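Local coordinates for protein Poly(A) ribonuclease POP2 (Saccharomyces cerevisiae, PDB 1UOC) that acts as a probable catalytic subunit of the CCR4-NOT mRNA deadenylase, its RNase D domain degrading RNA from the 3' end with a preference for poly(A), at residues W158-Y161 with D166-F169; W189-Q192 with N196-D199. All coordinates share one frame; numbering follows the deposited sequence.

Interaction 1. Residues W158-Y161 with D166-F169; sequences WITY and DLGF
A water joins Asp166 to Tyr161, just past the end of strand 157-160. It is modelled 2.5 Å from Asp166 OD2, to which it can donate, although other acceptors compete for its protons, and it accepts from Tyr161 N at 2.7 Å. Direct approaches are longer: Asp166 OD2 is 3.9 Å from Thr160 OG1 and also 3.9 Å from Tyr161 O. Thr160 contributes its hydroxyl to this side because OG1 lies anti to the main-chain nitrogen (chi1 -177°). The other carboxylate oxygen, OD1, is hydrogen-bonded to Thr45 OG1, so the two oxygens tie the first turn of helix 165-174 to strand 40-48 directly and, through water, to the residue just after strand 157-160. One residue on, Leu167 brings its CD1 methyl to 4.4 Å from Thr160 OG1, at the limit of contact. Phe169 turns to strand 40-48 instead and packs edge-to-face with Phe47. A short turn thus leads from a central strand into a helix whose start offers an acidic side chain, predicted to bind the catalytic divalent metal in the four-ligand site of a DEDD-type nuclease, in which Ser44 and Gln250 stand where the classical motif has acids.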
ATOM      1  N   TRP A 158       4.362  -7.451  -4.276  1.00 27.92           N
ATOM      2  CA  TRP A 158       3.590  -6.362  -3.677  1.00 26.48           C
ATOM      3  C   TRP A 158       3.581  -6.487  -2.169  1.00 27.00           C
ATOM      4  O   TRP A 158       3.479  -7.584  -1.630  1.00 28.80           O
ATOM      5  CB  TRP A 158       2.150  -6.351  -4.192  1.00 24.23           C
ATOM      6  CG  TRP A 158       1.987  -5.746  -5.563  1.00 24.19           C
ATOM      7  CD1 TRP A 158       2.134  -6.372  -6.766  1.00 24.07           C
ATOM      8  CD2 TRP A 158       1.609  -4.399  -5.858  1.00 24.73           C
ATOM      9  NE1 TRP A 158       1.865  -5.500  -7.795  1.00 25.56           N
ATOM     10  CE2 TRP A 158       1.542  -4.280  -7.265  1.00 25.84           C
ATOM     11  CE3 TRP A 158       1.321  -3.277  -5.068  1.00 28.10           C
ATOM     12  CZ2 TRP A 158       1.199  -3.080  -7.903  1.00 27.59           C
ATOM     13  CZ3 TRP A 158       0.979  -2.070  -5.704  1.00 27.57           C
ATOM     14  CH2 TRP A 158       0.922  -1.986  -7.107  1.00 27.98           C
ATOM     15  N   ILE A 159       3.690  -5.351  -1.492  1.00 28.84           N
ATOM     16  CA  ILE A 159       3.711  -5.286  -0.029  1.00 27.60           C
ATOM     17  C   ILE A 159       2.528  -4.441   0.419  1.00 26.69           C
ATOM     18  O   ILE A 159       2.332  -3.331  -0.080  1.00 27.76           O
ATOM     19  CB  ILE A 159       5.012  -4.629   0.486  1.00 28.66           C
ATOM     20  CG1 ILE A 159       6.225  -5.384  -0.059  1.00 26.85           C
ATOM     21  CG2 ILE A 159       5.027  -4.603   2.020  1.00 26.10           C
ATOM     22  CD1 ILE A 159       6.301  -6.836   0.393  1.00 32.89           C
ATOM     23  N   THR A 160       1.748  -4.961   1.359  1.00 25.21           N
ATOM     24  CA  THR A 160       0.573  -4.264   1.846  1.00 26.29           C
ATOM     25  C   THR A 160       0.464  -4.395   3.351  1.00 29.00           C
ATOM     26  O   THR A 160       1.172  -5.190   3.969  1.00 27.39           O
ATOM     27  CB  THR A 160      -0.690  -4.858   1.204  1.00 31.31           C
ATOM     28  OG1 THR A 160      -1.837  -4.118   1.636  1.00 38.50           O
ATOM     29  CG2 THR A 160      -0.845  -6.328   1.614  1.00 26.19           C
ATOM     30  N   TYR A 161      -0.426  -3.605   3.938  1.00 33.75           N
ATOM     31  CA  TYR A 161      -0.668  -3.633   5.377  1.00 39.50           C
ATOM     32  C   TYR A 161      -2.182  -3.570   5.457  1.00 43.29           C
ATOM     33  O   TYR A 161      -2.781  -2.612   4.979  1.00 46.92           O
ATOM     34  CB  TYR A 161      -0.057  -2.406   6.061  1.00 39.47           C
ATOM     35  CG  TYR A 161       0.480  -2.705   7.441  1.00 37.95           C
ATOM     36  CD1 TYR A 161       1.741  -3.278   7.604  1.00 38.55           C
ATOM     37  CD2 TYR A 161      -0.303  -2.492   8.582  1.00 37.22           C
ATOM     38  CE1 TYR A 161       2.214  -3.640   8.866  1.00 38.50           C
ATOM     39  CE2 TYR A 161       0.151  -2.849   9.842  1.00 36.05           C
ATOM     40  CZ  TYR A 161       1.410  -3.427   9.979  1.00 39.77           C
ATOM     41  OH  TYR A 161       1.861  -3.818  11.223  1.00 40.03           O
ATOM     42  N   ASP A 166      -7.218  -2.203   0.579  1.00 62.24           N
ATOM     43  CA  ASP A 166      -6.397  -1.573  -0.449  1.00 61.97           C
ATOM     44  C   ASP A 166      -6.559  -2.327  -1.758  1.00 61.31           C
ATOM     45  O   ASP A 166      -6.805  -1.724  -2.803  1.00 61.48           O
ATOM     46  CB  ASP A 166      -4.924  -1.538  -0.028  1.00 60.99           C
ATOM     47  CG  ASP A 166      -4.682  -0.624   1.163  1.00 60.00           C
ATOM     48  OD1 ASP A 166      -5.595   0.140   1.523  1.00 59.09           O
ATOM     49  OD2 ASP A 166      -3.578  -0.656   1.737  1.00 61.11           O
ATOM     50  N   LEU A 167      -6.435  -3.650  -1.683  1.00 60.84           N
ATOM     51  CA  LEU A 167      -6.584  -4.526  -2.842  1.00 59.83           C
ATOM     52  C   LEU A 167      -8.023  -4.473  -3.342  1.00 59.38           C
ATOM     53  O   LEU A 167      -8.273  -4.433  -4.546  1.00 59.07           O
ATOM     54  CB  LEU A 167      -6.211  -5.954  -2.457  1.00 59.30           C
ATOM     55  CG  LEU A 167      -4.714  -6.277  -2.464  1.00 59.73           C
ATOM     56  CD1 LEU A 167      -3.896  -5.055  -2.084  1.00 59.78           C
ATOM     57  CD2 LEU A 167      -4.443  -7.443  -1.525  1.00 60.38           C
ATOM     58  N   GLY A 168      -8.967  -4.472  -2.409  1.00 59.01           N
ATOM     59  CA  GLY A 168     -10.363  -4.390  -2.792  1.00 59.35           C
ATOM     60  C   GLY A 168     -10.500  -3.206  -3.723  1.00 58.90           C
ATOM     61  O   GLY A 168     -10.985  -3.341  -4.846  1.00 59.04           O
ATOM     62  N   PHE A 169     -10.051  -2.044  -3.253  1.00 58.88           N
ATOM     63  CA  PHE A 169     -10.085  -0.814  -4.035  1.00 58.50           C
ATOM     64  C   PHE A 169      -9.327  -0.962  -5.362  1.00 57.35           C
ATOM     65  O   PHE A 169      -9.899  -0.744  -6.429  1.00 56.24           O
ATOM     66  CB  PHE A 169      -9.489   0.336  -3.214  1.00 60.31           C
ATOM     67  CG  PHE A 169      -8.864   1.427  -4.049  1.00 61.56           C
ATOM     68  CD1 PHE A 169      -9.623   2.140  -4.978  1.00 62.47           C
ATOM     69  CD2 PHE A 169      -7.507   1.714  -3.927  1.00 57.96           C
ATOM     70  CE1 PHE A 169      -9.033   3.124  -5.776  1.00 63.53           C
ATOM     71  CE2 PHE A 169      -6.911   2.684  -4.709  1.00 60.09           C
ATOM     72  CZ  PHE A 169      -7.670   3.397  -5.641  1.00 62.90           C
TER
HETATM   73  O   HOH W   1      -1.300  -1.617   2.262  1.00 42.65           O

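Interaction 2. Residues W189-Q192 with N196-D199; sequences WVHQ and NFYD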
ATOM      1  N   TRP A 189      -9.252 -13.036  -8.484  1.00 31.91           N
ATOM      2  CA  TRP A 189      -8.840 -11.867  -9.250  1.00 31.96           C
ATOM      3  C   TRP A 189      -7.610 -11.193  -8.667  1.00 31.69           C
ATOM      4  O   TRP A 189      -6.728 -10.761  -9.409  1.00 32.58           O
ATOM      5  CB  TRP A 189      -9.984 -10.856  -9.342  1.00 32.08           C
ATOM      6  CG  TRP A 189     -10.994 -11.216 -10.366  1.00 34.59           C
ATOM      7  CD1 TRP A 189     -12.194 -11.845 -10.163  1.00 36.00           C
ATOM      8  CD2 TRP A 189     -10.888 -10.997 -11.777  1.00 35.64           C
ATOM      9  NE1 TRP A 189     -12.840 -12.031 -11.368  1.00 36.92           N
ATOM     10  CE2 TRP A 189     -12.058 -11.523 -12.374  1.00 37.21           C
ATOM     11  CE3 TRP A 189      -9.912 -10.418 -12.599  1.00 37.33           C
ATOM     12  CZ2 TRP A 189     -12.283 -11.474 -13.760  1.00 38.66           C
ATOM     13  CZ3 TRP A 189     -10.135 -10.372 -13.981  1.00 39.82           C
ATOM     14  CH2 TRP A 189     -11.310 -10.900 -14.542  1.00 38.33           C
ATOM     15  N   VAL A 190      -7.565 -11.098  -7.340  1.00 32.01           N
ATOM     16  CA  VAL A 190      -6.437 -10.492  -6.652  1.00 31.31           C
ATOM     17  C   VAL A 190      -5.152 -11.243  -6.992  1.00 29.73           C
ATOM     18  O   VAL A 190      -4.140 -10.615  -7.314  1.00 30.11           O
ATOM     19  CB  VAL A 190      -6.638 -10.500  -5.112  1.00 30.88           C
ATOM     20  CG1 VAL A 190      -5.336 -10.149  -4.404  1.00 30.19           C
ATOM     21  CG2 VAL A 190      -7.697  -9.497  -4.727  1.00 31.05           C
ATOM     22  N   HIS A 191      -5.190 -12.574  -6.940  1.00 28.20           N
ATOM     23  CA  HIS A 191      -3.995 -13.356  -7.252  1.00 30.91           C
ATOM     24  C   HIS A 191      -3.597 -13.194  -8.716  1.00 30.42           C
ATOM     25  O   HIS A 191      -2.425 -13.305  -9.052  1.00 32.92           O
ATOM     26  CB  HIS A 191      -4.186 -14.846  -6.919  1.00 32.01           C
ATOM     27  CG  HIS A 191      -4.348 -15.123  -5.452  1.00 35.95           C
ATOM     28  ND1 HIS A 191      -3.548 -14.541  -4.488  1.00 38.00           N
ATOM     29  CD2 HIS A 191      -5.208 -15.930  -4.786  1.00 38.37           C
ATOM     30  CE1 HIS A 191      -3.910 -14.979  -3.294  1.00 38.59           C
ATOM     31  NE2 HIS A 191      -4.915 -15.824  -3.447  1.00 37.98           N
ATOM     32  N   GLN A 192      -4.566 -12.916  -9.585  1.00 31.70           N
ATOM     33  CA  GLN A 192      -4.282 -12.726 -11.011  1.00 32.94           C
ATOM     34  C   GLN A 192      -3.579 -11.391 -11.274  1.00 33.82           C
ATOM     35  O   GLN A 192      -2.673 -11.324 -12.099  1.00 32.22           O
ATOM     36  CB  GLN A 192      -5.579 -12.802 -11.831  1.00 34.37           C
ATOM     37  CG  GLN A 192      -6.169 -14.219 -11.942  1.00 34.07           C
ATOM     38  CD  GLN A 192      -5.145 -15.210 -12.462  1.00 32.99           C
ATOM     39  OE1 GLN A 192      -4.349 -14.886 -13.337  1.00 32.74           O
ATOM     40  NE2 GLN A 192      -5.159 -16.415 -11.927  1.00 34.99           N
ATOM     41  N   ASN A 196       2.205 -12.159  -6.663  1.00 34.35           N
ATOM     42  CA  ASN A 196       3.237 -12.257  -5.633  1.00 34.12           C
ATOM     43  C   ASN A 196       3.062 -11.103  -4.654  1.00 32.65           C
ATOM     44  O   ASN A 196       3.454  -9.976  -4.940  1.00 33.14           O
ATOM     45  CB  ASN A 196       4.617 -12.196  -6.310  1.00 36.32           C
ATOM     46  CG  ASN A 196       5.759 -12.513  -5.368  1.00 38.30           C
ATOM     47  OD1 ASN A 196       5.565 -12.722  -4.172  1.00 41.89           O
ATOM     48  ND2 ASN A 196       6.969 -12.541  -5.912  1.00 41.57           N
ATOM     49  N   PHE A 197       2.462 -11.363  -3.499  1.00 32.49           N
ATOM     50  CA  PHE A 197       2.266 -10.275  -2.560  1.00 33.42           C
ATOM     51  C   PHE A 197       2.254 -10.693  -1.098  1.00 33.50           C
ATOM     52  O   PHE A 197       2.033 -11.855  -0.762  1.00 33.92           O
ATOM     53  CB  PHE A 197       0.984  -9.503  -2.921  1.00 33.88           C
ATOM     54  CG  PHE A 197      -0.284 -10.093  -2.355  1.00 35.38           C
ATOM     55  CD1 PHE A 197      -0.635  -9.874  -1.029  1.00 36.09           C
ATOM     56  CD2 PHE A 197      -1.138 -10.841  -3.156  1.00 37.61           C
ATOM     57  CE1 PHE A 197      -1.814 -10.387  -0.503  1.00 38.78           C
ATOM     58  CE2 PHE A 197      -2.326 -11.364  -2.644  1.00 38.76           C
ATOM     59  CZ  PHE A 197      -2.664 -11.136  -1.311  1.00 38.78           C
ATOM     60  N   TYR A 198       2.517  -9.731  -0.227  1.00 32.92           N
ATOM     61  CA  TYR A 198       2.523  -9.989   1.206  1.00 35.03           C
ATOM     62  C   TYR A 198       1.776  -8.936   2.005  1.00 34.31           C
ATOM     63  O   TYR A 198       1.781  -7.755   1.667  1.00 34.37           O
ATOM     64  CB  TYR A 198       3.950 -10.046   1.749  1.00 34.62           C
ATOM     65  CG  TYR A 198       4.757 -11.219   1.265  1.00 36.49           C
ATOM     66  CD1 TYR A 198       5.360 -11.208   0.009  1.00 35.51           C
ATOM     67  CD2 TYR A 198       4.904 -12.359   2.061  1.00 35.21           C
ATOM     68  CE1 TYR A 198       6.094 -12.312  -0.447  1.00 38.55           C
ATOM     69  CE2 TYR A 198       5.631 -13.462   1.617  1.00 36.10           C
ATOM     70  CZ  TYR A 198       6.223 -13.434   0.365  1.00 38.26           C
ATOM     71  OH  TYR A 198       6.934 -14.529  -0.071  1.00 39.61           O
ATOM     72  N   ASP A 199       1.114  -9.383   3.060  1.00 32.61           N
ATOM     73  CA  ASP A 199       0.427  -8.468   3.954  1.00 35.10           C
ATOM     74  C   ASP A 199       1.392  -8.413   5.140  1.00 36.46           C
ATOM     75  O   ASP A 199       1.462  -9.350   5.943  1.00 35.74           O
ATOM     76  CB  ASP A 199      -0.910  -9.030   4.425  1.00 36.23           C
ATOM     77  CG  ASP A 199      -1.677  -8.035   5.261  1.00 39.36           C
ATOM     78  OD1 ASP A 199      -1.026  -7.282   6.019  1.00 40.51           O
ATOM     79  OD2 ASP A 199      -2.923  -8.003   5.169  1.00 41.81           O
TER
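Asp199 OD1 is gripped by three backbone nitrogens: those of His162 and Leu202, and weakly that of Asn201. OD2 of the same carboxylate accepts from Ala163 N. Asp199 is thereby the N-cap of helix 200-207 while also holding the turn that follows strand 157-160, and the partial positive charge of the helix start would be expected to suit its carboxylate.

The contact with helix 183-193 is made two residues earlier and is different in kind. The side chain of Phe197 leaves its backbone toward the helix, and a single ring atom, CE2, does most of the touching. It lies 3.7 Å from the CG1 methyl of Val190, the branch that is anti to the main-chain nitrogen (chi1 168°). From the imidazole of His191, ND1 comes to 3.9 Å of Phe197 CE2, with His191 CE1 scarcely farther at 4.0 Å. Both helix side chains cross that of Phe197 at about a right angle, and each approach to its ring is oblique. Phe197 reaches them with CG set between its own nitrogen and carbonyl carbon (chi1 85°).

Trp158 and Leu167 also touch Phe197, and Leu167 packs on Val190 as well, which makes the helix-strand contact part of a larger apolar cluster; a xenon atom is bound close to Val190. Phe197 N is hydrogen-bonded to Gln279 OE1, and its backbone also pairs with Gly280 in the C-terminal segment. The whole is a helix packed through one aromatic residue against an edge strand of the mixed sheet, as counted within the chain, an alpha/beta arrangement that belongs to the RNase H-like fold of DEDD nucleases.

How the interactions relate
Interactions 1 and 2 follow each other along the chain and lean on adjacent parallel strands of one sheet, with their centres 8 Å apart. The strands are joined directly: Trp158 O is 2.7 Å from Tyr198 N, and Trp158 N is 2.8 Å from Asn196 O, both as probable backbone hydrogen bonds. The CG2 methyl of Thr160 also packs 3.4 Å from Asp199 CA. Both contacts are buried. Interaction 1, centred about 5 Å from the chain centre beside the predicted metal site, is polar and water-mediated; interaction 2, centred about 12 Å from it, is chiefly apolar and includes one partly exposed residue, His191. Leu167 is shared by both.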